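PDB 7JKA: m3DLH protein from Halieaceae bacterium, which probably hydrolyses ester or lactone bonds as a member of the dienelactone hydrolase family of alpha/beta hydrolases. Local coordinates for residues G135-E140 with T153-L159. Sequence-based numbering, arbitrary orientation.
Sequences GTTALE and TFHAGLL
Residues 135-140 run as regular helix: L139 N and E140 N donate hydrogen bonds to G135 O and T136 O (3.1 and 3.0 Å respectively), the i to i+4 alpha-helical pattern. T153 and F154 end a strand; H155 turns the chain in the left-handed region (phi/psi 40/54), and 156-159 continue extended past the helix. The nearest CA atoms across the segments are those of G135 and T153, 4.5 Å apart. Glycine suits this spot, since a CB there would clash with A156 CB, which lies 3.8 Å from G135 CA and 3.7 Å from T136 N; alanine keeps the opposing side chain small.

One hydrogen bond crosses the interface: T136 (chi1 m) donates from OG1 to G157 O at 2.6 Å, its hydroxyl satisfying a loop carbonyl.

The remaining contacts are van der Waals. Beta-branched T153 (chi1 p) suits a strand and sets CG2 3.5 Å from G135 O and 3.8 Å from L139 CG. Leucines fill the apolar gaps: L139 (m, t) meets L158 (m, t), CD1 to CD2 3.7 Å, while L159 (p, t) lays CD2 3.5 Å from T136 CG2 and 3.8 Å from E140 OE2. That carboxylate is held by salt bridges to R101, R105 and R143.

Helix 133-143, following the probable nucleophile elbow around C132, thus packs on the end of strand 150-154 and its exiting loop, linking parallel neighbours 126-131 and 150-154 in a beta-alpha-beta unit, as in alpha/beta hydrolases.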
# COMPACT_ATOMS: atom_id res chain seq x y z
N GLY A 135 3.73 1.60 -0.42
CA GLY A 135 3.28 1.60 -1.81
C GLY A 135 4.20 0.78 -2.68
O GLY A 135 3.75 0.03 -3.55
N THR A 136 5.51 0.94 -2.48
CA THR A 136 6.47 0.10 -3.18
C THR A 136 6.15 -1.36 -2.92
O THR A 136 6.19 -2.19 -3.83
CB THR A 136 7.88 0.45 -2.72
OG1 THR A 136 8.03 1.88 -2.59
CG2 THR A 136 8.92 -0.14 -3.68
N THR A 137 5.80 -1.68 -1.66
CA THR A 137 5.45 -3.04 -1.26
C THR A 137 4.21 -3.53 -2.00
O THR A 137 4.17 -4.67 -2.47
CB THR A 137 5.23 -3.09 0.26
OG1 THR A 137 6.45 -2.71 0.91
CG2 THR A 137 4.89 -4.50 0.73
N ALA A 138 3.19 -2.66 -2.11
CA ALA A 138 1.99 -3.04 -2.84
C ALA A 138 2.29 -3.39 -4.29
O ALA A 138 1.72 -4.34 -4.85
CB ALA A 138 0.95 -1.92 -2.72
N LEU A 139 3.20 -2.64 -4.93
CA LEU A 139 3.58 -2.95 -6.31
C LEU A 139 4.40 -4.23 -6.39
O LEU A 139 4.29 -4.96 -7.39
CB LEU A 139 4.35 -1.76 -6.91
CG LEU A 139 3.45 -0.56 -7.25
CD1 LEU A 139 4.32 0.62 -7.71
CD2 LEU A 139 2.42 -0.96 -8.30
N GLU A 140 5.22 -4.54 -5.37
CA GLU A 140 5.89 -5.84 -5.36
C GLU A 140 4.88 -6.97 -5.28
O GLU A 140 5.04 -8.00 -5.94
CB GLU A 140 6.85 -5.93 -4.17
CG GLU A 140 8.11 -5.09 -4.34
CD GLU A 140 8.89 -5.45 -5.58
OE1 GLU A 140 9.53 -6.53 -5.60
OE2 GLU A 140 8.90 -4.64 -6.53
N THR A 153 -0.89 3.46 -5.04
CA THR A 153 0.23 3.89 -4.22
C THR A 153 0.14 5.39 -3.93
O THR A 153 -0.35 6.17 -4.75
CB THR A 153 1.58 3.58 -4.87
OG1 THR A 153 1.79 4.39 -6.04
CG2 THR A 153 1.61 2.13 -5.30
N PHE A 154 0.62 5.77 -2.76
CA PHE A 154 0.64 7.18 -2.36
C PHE A 154 2.07 7.54 -1.99
O PHE A 154 2.66 6.93 -1.09
CB PHE A 154 -0.29 7.44 -1.16
CG PHE A 154 -1.73 7.10 -1.41
CD1 PHE A 154 -2.23 5.83 -1.12
CD2 PHE A 154 -2.60 8.07 -1.89
CE1 PHE A 154 -3.56 5.51 -1.33
CE2 PHE A 154 -3.95 7.77 -2.12
CZ PHE A 154 -4.43 6.47 -1.82
N HIS A 155 2.62 8.53 -2.69
CA HIS A 155 4.00 9.02 -2.49
C HIS A 155 4.98 7.87 -2.25
O HIS A 155 5.74 7.86 -1.28
CB HIS A 155 4.09 10.08 -1.38
CG HIS A 155 3.34 9.76 -0.11
ND1 HIS A 155 3.88 9.01 0.91
CD2 HIS A 155 2.11 10.14 0.31
CE1 HIS A 155 3.00 8.91 1.90
NE2 HIS A 155 1.91 9.57 1.56
N ALA A 156 4.97 6.91 -3.18
CA ALA A 156 5.79 5.70 -3.08
C ALA A 156 7.08 5.80 -3.87
O ALA A 156 7.08 6.22 -5.03
CB ALA A 156 5.00 4.48 -3.59
N GLY A 157 8.17 5.33 -3.26
CA GLY A 157 9.36 5.05 -4.04
C GLY A 157 9.09 3.95 -5.04
O GLY A 157 8.22 3.09 -4.84
N LEU A 158 9.81 4.00 -6.15
CA LEU A 158 9.62 3.07 -7.24
C LEU A 158 10.96 2.41 -7.56
O LEU A 158 12.02 3.03 -7.45
CB LEU A 158 9.09 3.78 -8.48
CG LEU A 158 7.75 4.48 -8.22
CD1 LEU A 158 7.45 5.45 -9.36
CD2 LEU A 158 6.61 3.47 -8.05
N LEU A 159 10.91 1.15 -7.96
CA LEU A 159 12.14 0.51 -8.38
C LEU A 159 11.84 -0.47 -9.50
O LEU A 159 10.68 -0.88 -9.68
CB LEU A 159 12.84 -0.19 -7.21
CG LEU A 159 12.41 -1.59 -6.81
CD1 LEU A 159 13.45 -2.18 -5.86
CD2 LEU A 159 11.06 -1.53 -6.13